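Local coordinates for protein D-xylonate dehydratase (Caulobacter crescentus, PDB 5OYN) that catalyses the dehydration of D-xylonate to 2-dehydro-3-deoxy-D-arabinonate in D-xylose breakdown, and that of D-gluconate, using a [2Fe-2S] cluster and magnesium, at residues A276-A281 with G349-D354; A338-W343 with E376-Y381. All blocks are in the same frame, centred on the assembly; numbering follows the deposited sequence.

Contact 1 of 2, residues A276-A281 with G349-D354; sequences AIALVA and GRLHGD
The flat group facing A278 is the peptide joining R350 to L351. A278 CB approaches from beyond the carbonyl oxygen and off the peptide plane, 4.0 Å from R350 O, in a van der Waals touch without a hydrogen bond. The guanidinium of R350 is engaged by D314, NH2 forming a salt bridge to its OD1. H352 NE2 hydrogen-bonds to E274 OE1 and H352 N to N275 OD1, so the loop is tied by polar bonds to the helix turn just ahead of 276-281.

These pairs dock the loop that follows helix 337-347 onto helix 270-282, within the N-terminal family region of the IlvD/Edd dehydratases. The closest CA atoms, those of A278 and R350, are 7.2 Å apart, and the two segments share only 83 Å² of buried surface. Only helices and loops lie between them in the chain.

The apolar half is a single pair. R350 O and L351 CD2 both lie on the loop-facing side of A278 CB, and L351 CD2 ends 4.4 Å from A278 CB, a loose touch. The CA-CB bond of L351 does not aim at the helix; the branched end does, since a chi2 of -159° sets CD1 nearly anti to CA and leaves CD2, the other branch, on the A278 side.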
ATOM      1  N   ALA A 276      28.681  24.231   2.447  1.00 52.24           N
ATOM      2  CA  ALA A 276      28.463  23.147   1.500  1.00 55.41           C
ATOM      3  C   ALA A 276      29.669  22.980   0.587  1.00 53.07           C
ATOM      4  O   ALA A 276      30.193  21.868   0.429  1.00 52.69           O
ATOM      5  CB  ALA A 276      27.188  23.403   0.692  1.00 48.71           C
ATOM      6  N   ILE A 277      30.134  24.088  -0.007  1.00 55.81           N
ATOM      7  CA  ILE A 277      31.319  24.068  -0.868  1.00 51.57           C
ATOM      8  C   ILE A 277      32.477  23.385  -0.159  1.00 48.91           C
ATOM      9  O   ILE A 277      33.185  22.556  -0.744  1.00 48.14           O
ATOM     10  CB  ILE A 277      31.701  25.502  -1.296  1.00 56.65           C
ATOM     11  CG1 ILE A 277      30.591  26.138  -2.133  1.00 56.91           C
ATOM     12  CG2 ILE A 277      33.059  25.516  -2.047  1.00 52.78           C
ATOM     13  CD1 ILE A 277      31.090  27.179  -3.106  1.00 58.78           C
ATOM     14  N   ALA A 278      32.693  23.722   1.112  1.00 46.62           N
ATOM     15  CA  ALA A 278      33.802  23.111   1.829  1.00 48.25           C
ATOM     16  C   ALA A 278      33.587  21.617   1.959  1.00 52.52           C
ATOM     17  O   ALA A 278      34.507  20.823   1.717  1.00 54.22           O
ATOM     18  CB  ALA A 278      33.969  23.752   3.209  1.00 51.71           C
ATOM     19  N   LEU A 279      32.360  21.216   2.313  1.00 55.02           N
ATOM     20  CA  LEU A 279      32.066  19.800   2.465  1.00 49.54           C
ATOM     21  C   LEU A 279      32.279  19.049   1.158  1.00 49.05           C
ATOM     22  O   LEU A 279      32.894  17.974   1.147  1.00 49.47           O
ATOM     23  CB  LEU A 279      30.642  19.614   2.962  1.00 56.63           C
ATOM     24  CG  LEU A 279      30.211  18.159   2.854  1.00 51.21           C
ATOM     25  CD1 LEU A 279      30.777  17.369   4.021  1.00 50.59           C
ATOM     26  CD2 LEU A 279      28.727  18.135   2.829  1.00 52.52           C
ATOM     27  N   VAL A 280      31.799  19.607   0.043  1.00 42.31           N
ATOM     28  CA  VAL A 280      31.962  18.920  -1.234  1.00 46.34           C
ATOM     29  C   VAL A 280      33.416  18.541  -1.463  1.00 51.85           C
ATOM     30  O   VAL A 280      33.719  17.428  -1.910  1.00 52.77           O
ATOM     31  CB  VAL A 280      31.432  19.783  -2.386  1.00 45.83           C
ATOM     32  CG1 VAL A 280      31.744  19.103  -3.711  1.00 48.16           C
ATOM     33  CG2 VAL A 280      29.962  20.013  -2.217  1.00 46.77           C
ATOM     34  N   ALA A 281      34.345  19.448  -1.132  1.00 54.47           N
ATOM     35  CA  ALA A 281      35.744  19.204  -1.467  1.00 52.09           C
ATOM     36  C   ALA A 281      36.350  18.139  -0.563  1.00 54.55           C
ATOM     37  O   ALA A 281      37.055  17.240  -1.045  1.00 52.94           O
ATOM     38  CB  ALA A 281      36.540  20.501  -1.383  1.00 56.36           C
ATOM     39  N   GLY A 349      38.517  25.546  11.442  1.00 64.43           N
ATOM     40  CA  GLY A 349      38.025  26.871  11.120  1.00 59.03           C
ATOM     41  C   GLY A 349      37.591  27.084   9.686  1.00 68.61           C
ATOM     42  O   GLY A 349      37.395  28.237   9.279  1.00 74.71           O
ATOM     43  N   ARG A 350      37.416  26.012   8.905  1.00 69.20           N
ATOM     44  CA  ARG A 350      36.895  26.126   7.545  1.00 67.13           C
ATOM     45  C   ARG A 350      35.362  26.117   7.469  1.00 65.36           C
ATOM     46  O   ARG A 350      34.814  26.079   6.364  1.00 60.40           O
ATOM     47  CB  ARG A 350      37.451  25.013   6.668  1.00 61.88           C
ATOM     48  CG  ARG A 350      38.899  24.707   6.925  1.00 69.84           C
ATOM     49  CD  ARG A 350      39.804  25.753   6.305  1.00 75.68           C
ATOM     50  NE  ARG A 350      39.407  26.160   4.955  1.00 71.31           N
ATOM     51  CZ  ARG A 350      40.154  25.949   3.869  1.00 73.98           C
ATOM     52  NH1 ARG A 350      41.321  25.313   3.974  1.00 63.60           N
ATOM     53  NH2 ARG A 350      39.730  26.364   2.674  1.00 68.56           N
ATOM     54  N   LEU A 351      34.658  26.169   8.599  1.00 60.39           N
ATOM     55  CA  LEU A 351      33.200  26.202   8.608  1.00 65.75           C
ATOM     56  C   LEU A 351      32.703  27.426   9.362  1.00 67.70           C
ATOM     57  O   LEU A 351      33.236  27.766  10.423  1.00 70.90           O
ATOM     58  CB  LEU A 351      32.605  24.955   9.286  1.00 62.88           C
ATOM     59  CG  LEU A 351      32.348  23.684   8.491  1.00 59.74           C
ATOM     60  CD1 LEU A 351      31.323  22.836   9.230  1.00 55.27           C
ATOM     61  CD2 LEU A 351      31.904  24.005   7.075  1.00 56.27           C
ATOM     62  N   HIS A 352      31.661  28.065   8.835  1.00 60.95           N
ATOM     63  CA  HIS A 352      30.894  29.030   9.619  1.00 61.71           C
ATOM     64  C   HIS A 352      29.983  28.249  10.560  1.00 66.53           C
ATOM     65  O   HIS A 352      28.881  27.836  10.184  1.00 65.44           O
ATOM     66  CB  HIS A 352      30.093  29.956   8.717  1.00 63.37           C
ATOM     67  CG  HIS A 352      30.906  30.619   7.658  1.00 66.88           C
ATOM     68  ND1 HIS A 352      31.956  31.466   7.947  1.00 74.27           N
ATOM     69  CD2 HIS A 352      30.821  30.570   6.309  1.00 71.26           C
ATOM     70  CE1 HIS A 352      32.486  31.905   6.820  1.00 74.60           C
ATOM     71  NE2 HIS A 352      31.815  31.378   5.811  1.00 74.80           N
ATOM     72  N   GLY A 353      30.444  28.044  11.791  1.00 63.33           N
ATOM     73  CA  GLY A 353      29.723  27.229  12.752  1.00 60.55           C
ATOM     74  C   GLY A 353      28.476  27.869  13.329  1.00 69.93           C
ATOM     75  O   GLY A 353      27.702  27.170  13.991  1.00 72.35           O
ATOM     76  N   ASP A 354      28.245  29.159  13.084  1.00 72.58           N
ATOM     77  CA  ASP A 354      27.159  29.872  13.745  1.00 72.67           C
ATOM     78  C   ASP A 354      25.941  30.070  12.859  1.00 64.19           C
ATOM     79  O   ASP A 354      25.082  30.893  13.188  1.00 72.95           O
ATOM     80  CB  ASP A 354      27.638  31.230  14.256  1.00 80.03           C
ATOM     81  CG  ASP A 354      28.067  31.180  15.706  1.00 90.09           C
ATOM     82  OD1 ASP A 354      27.784  30.158  16.376  1.00 90.12           O
ATOM     83  OD2 ASP A 354      28.690  32.164  16.171  1.00 97.64           O
TER

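Contact 2 of 2, residues A338-W343 with E376-Y381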
ATOM      1  N   ALA A 338      28.163  12.508   6.906  1.00 45.89           N
ATOM      2  CA  ALA A 338      28.424  13.933   6.706  1.00 47.26           C
ATOM      3  C   ALA A 338      28.759  14.670   7.995  1.00 54.45           C
ATOM      4  O   ALA A 338      29.728  15.450   7.992  1.00 56.41           O
ATOM      5  CB  ALA A 338      27.246  14.595   5.990  1.00 43.99           C
ATOM      6  N   PRO A 339      28.036  14.490   9.114  1.00 55.20           N
ATOM      7  CA  PRO A 339      28.414  15.237  10.325  1.00 49.28           C
ATOM      8  C   PRO A 339      29.852  15.001  10.731  1.00 51.20           C
ATOM      9  O   PRO A 339      30.510  15.931  11.206  1.00 58.15           O
ATOM     10  CB  PRO A 339      27.432  14.718  11.385  1.00 46.27           C
ATOM     11  CG  PRO A 339      26.311  14.198  10.627  1.00 50.91           C
ATOM     12  CD  PRO A 339      26.874  13.627   9.370  1.00 51.15           C
ATOM     13  N   ALA A 340      30.370  13.787  10.540  1.00 51.79           N
ATOM     14  CA  ALA A 340      31.763  13.527  10.893  1.00 57.20           C
ATOM     15  C   ALA A 340      32.713  14.321   9.999  1.00 54.92           C
ATOM     16  O   ALA A 340      33.740  14.823  10.464  1.00 52.76           O
ATOM     17  CB  ALA A 340      32.063  12.025  10.827  1.00 45.97           C
ATOM     18  N   VAL A 341      32.373  14.462   8.720  1.00 50.36           N
ATOM     19  CA  VAL A 341      33.209  15.235   7.814  1.00 53.86           C
ATOM     20  C   VAL A 341      33.151  16.709   8.187  1.00 58.51           C
ATOM     21  O   VAL A 341      34.183  17.387   8.282  1.00 55.53           O
ATOM     22  CB  VAL A 341      32.775  14.992   6.357  1.00 54.01           C
ATOM     23  CG1 VAL A 341      33.746  15.644   5.395  1.00 54.71           C
ATOM     24  CG2 VAL A 341      32.660  13.484   6.073  1.00 50.00           C
ATOM     25  N   LEU A 342      31.939  17.213   8.436  1.00 55.19           N
ATOM     26  CA  LEU A 342      31.768  18.603   8.844  1.00 55.54           C
ATOM     27  C   LEU A 342      32.511  18.896  10.144  1.00 57.29           C
ATOM     28  O   LEU A 342      33.034  19.999  10.331  1.00 56.42           O
ATOM     29  CB  LEU A 342      30.277  18.922   8.986  1.00 51.82           C
ATOM     30  CG  LEU A 342      29.558  19.018   7.638  1.00 52.94           C
ATOM     31  CD1 LEU A 342      28.075  19.176   7.825  1.00 52.97           C
ATOM     32  CD2 LEU A 342      30.122  20.150   6.758  1.00 47.59           C
ATOM     33  N   TRP A 343      32.557  17.926  11.056  1.00 56.70           N
ATOM     34  CA  TRP A 343      33.256  18.133  12.318  1.00 55.34           C
ATOM     35  C   TRP A 343      34.732  18.387  12.072  1.00 59.12           C
ATOM     36  O   TRP A 343      35.303  19.362  12.574  1.00 58.16           O
ATOM     37  CB  TRP A 343      33.056  16.916  13.211  1.00 52.55           C
ATOM     38  CG  TRP A 343      33.692  16.987  14.570  1.00 58.55           C
ATOM     39  CD1 TRP A 343      33.095  17.371  15.741  1.00 56.99           C
ATOM     40  CD2 TRP A 343      35.031  16.607  14.910  1.00 60.15           C
ATOM     41  NE1 TRP A 343      33.987  17.265  16.785  1.00 57.37           N
ATOM     42  CE2 TRP A 343      35.183  16.801  16.298  1.00 59.84           C
ATOM     43  CE3 TRP A 343      36.122  16.136  14.173  1.00 60.16           C
ATOM     44  CZ2 TRP A 343      36.381  16.539  16.960  1.00 54.03           C
ATOM     45  CZ3 TRP A 343      37.308  15.882  14.834  1.00 58.08           C
ATOM     46  CH2 TRP A 343      37.426  16.079  16.213  1.00 51.52           C
ATOM     47  N   GLU A 376      39.674   4.530   9.217  1.00 54.33           N
ATOM     48  CA  GLU A 376      39.942   3.886   7.930  1.00 57.33           C
ATOM     49  C   GLU A 376      39.139   4.531   6.808  1.00 55.92           C
ATOM     50  O   GLU A 376      39.469   4.364   5.625  1.00 51.60           O
ATOM     51  CB  GLU A 376      39.591   2.388   7.999  1.00 60.88           C
ATOM     52  CG  GLU A 376      40.775   1.390   8.023  1.00 71.94           C
ATOM     53  CD  GLU A 376      40.362  -0.068   8.412  1.00 86.37           C
ATOM     54  OE1 GLU A 376      39.167  -0.452   8.269  1.00 77.29           O
ATOM     55  OE2 GLU A 376      41.245  -0.837   8.869  1.00 82.88           O
ATOM     56  N   VAL A 377      38.096   5.274   7.164  1.00 47.87           N
ATOM     57  CA  VAL A 377      37.074   5.716   6.229  1.00 52.57           C
ATOM     58  C   VAL A 377      37.030   7.231   6.150  1.00 51.96           C
ATOM     59  O   VAL A 377      36.964   7.810   5.059  1.00 51.28           O
ATOM     60  CB  VAL A 377      35.680   5.150   6.614  1.00 51.70           C
ATOM     61  CG1 VAL A 377      34.631   5.516   5.578  1.00 38.59           C
ATOM     62  CG2 VAL A 377      35.765   3.662   6.824  1.00 50.10           C
ATOM     63  N   ILE A 378      37.043   7.893   7.299  1.00 53.90           N
ATOM     64  CA  ILE A 378      37.093   9.346   7.367  1.00 58.04           C
ATOM     65  C   ILE A 378      38.426   9.722   8.003  1.00 55.49           C
ATOM     66  O   ILE A 378      38.614   9.590   9.219  1.00 55.58           O
ATOM     67  CB  ILE A 378      35.908   9.918   8.138  1.00 55.67           C
ATOM     68  CG1 ILE A 378      34.621   9.564   7.389  1.00 51.27           C
ATOM     69  CG2 ILE A 378      36.093  11.415   8.309  1.00 51.47           C
ATOM     70  CD1 ILE A 378      33.353   9.931   8.129  1.00 50.44           C
ATOM     71  N   PHE A 379      39.360  10.185   7.175  1.00 59.13           N
ATOM     72  CA  PHE A 379      40.712  10.479   7.626  1.00 60.84           C
ATOM     73  C   PHE A 379      40.769  11.778   8.421  1.00 57.12           C
ATOM     74  O   PHE A 379      39.917  12.667   8.256  1.00 51.22           O
ATOM     75  CB  PHE A 379      41.655  10.554   6.434  1.00 58.09           C
ATOM     76  CG  PHE A 379      42.105   9.215   5.945  1.00 60.54           C
ATOM     77  CD1 PHE A 379      41.248   8.118   5.992  1.00 60.73           C
ATOM     78  CD2 PHE A 379      43.376   9.043   5.438  1.00 57.89           C
ATOM     79  CE1 PHE A 379      41.660   6.875   5.536  1.00 54.88           C
ATOM     80  CE2 PHE A 379      43.797   7.812   4.985  1.00 57.75           C
ATOM     81  CZ  PHE A 379      42.937   6.723   5.035  1.00 61.46           C
ATOM     82  N   PRO A 380      41.760  11.904   9.311  1.00 61.39           N
ATOM     83  CA  PRO A 380      41.953  13.177  10.018  1.00 60.42           C
ATOM     84  C   PRO A 380      42.455  14.241   9.058  1.00 58.90           C
ATOM     85  O   PRO A 380      43.202  13.955   8.119  1.00 61.26           O
ATOM     86  CB  PRO A 380      42.987  12.841  11.099  1.00 51.60           C
ATOM     87  CG  PRO A 380      43.718  11.664  10.571  1.00 52.28           C
ATOM     88  CD  PRO A 380      42.766  10.898   9.694  1.00 56.70           C
ATOM     89  N   TYR A 381      41.988  15.469   9.280  1.00 59.37           N
ATOM     90  CA  TYR A 381      42.321  16.587   8.403  1.00 63.87           C
ATOM     91  C   TYR A 381      43.824  16.703   8.161  1.00 66.97           C
ATOM     92  O   TYR A 381      44.261  16.929   7.027  1.00 66.78           O
ATOM     93  CB  TYR A 381      41.783  17.884   9.009  1.00 66.35           C
ATOM     94  CG  TYR A 381      41.761  19.060   8.062  1.00 69.14           C
ATOM     95  CD1 TYR A 381      42.926  19.755   7.750  1.00 66.15           C
ATOM     96  CD2 TYR A 381      40.571  19.492   7.495  1.00 62.71           C
ATOM     97  CE1 TYR A 381      42.905  20.837   6.888  1.00 62.34           C
ATOM     98  CE2 TYR A 381      40.543  20.572   6.636  1.00 66.11           C
ATOM     99  CZ  TYR A 381      41.711  21.241   6.336  1.00 63.67           C
ATOM    100  OH  TYR A 381      41.676  22.319   5.481  1.00 71.46           O
TER
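I378 is the one residue of 376-381 that touches helix segment 338-343, and the touch is wholly apolar. Its terminal methyl does the work: CD1 packs 3.7 Å from A340 CB and 4.2 Å from V341 CG2, reaching two consecutive helix residues at once. With CG1 beside the backbone N (chi1 -63°) and the chain then stretched out (chi2 173°), I378 is a straight arm whose end meets the helix. V341 and I378 cross at about a right angle. On V341 it is CG2, the branch beside the backbone N, that receives the methyl, while CG1 lies anti to that nitrogen. A335 of helix 329-335 also touches I378, and F332 touches V341, so that helix borders the same apolar patch.

No hydrogen bond joins the two segments; the polar links run to their neighbours. V377 and F379, on either side of I378 in sequence, make backbone hydrogen bonds with N320 and I318. E376 OE1 forms a salt bridge with R331 NH2, and Y381 N donates to E344 OE2 on the helix carrying A340 and V341. Within the loop, E376 O lies at the edge of the F379 ring, in its plane.

Such packing, with one branched side chain from a loop whose terminal methyl abuts an alanine and a valine of a helix, is plain core packing; here it fastens a loop of the C-terminal family region to helix 337-347 of the N-terminal one, away from the cluster and the magnesium.

From the N terminus the chain enters contact 1 at 276-281, contact 2 at 338-343, contact 1 again at 349-354 and contact 2 again at 376-381, so the two closures cross. Contact 1 closes a loop of 67 intervening residues, contact 2 one of 32. Helix 337-347 carries the first segment of contact 2, and the loop that follows it returns to helix 270-282 in contact 1. The centres are 12 Å apart and the contacts touch directly, L279 CD1 lying 3.7 Å from V341 CG1 and L351 CD1 3.5 Å from L342 O. Together they join helices 270-282 and 337-347 to the segment leading towards strand 392-393.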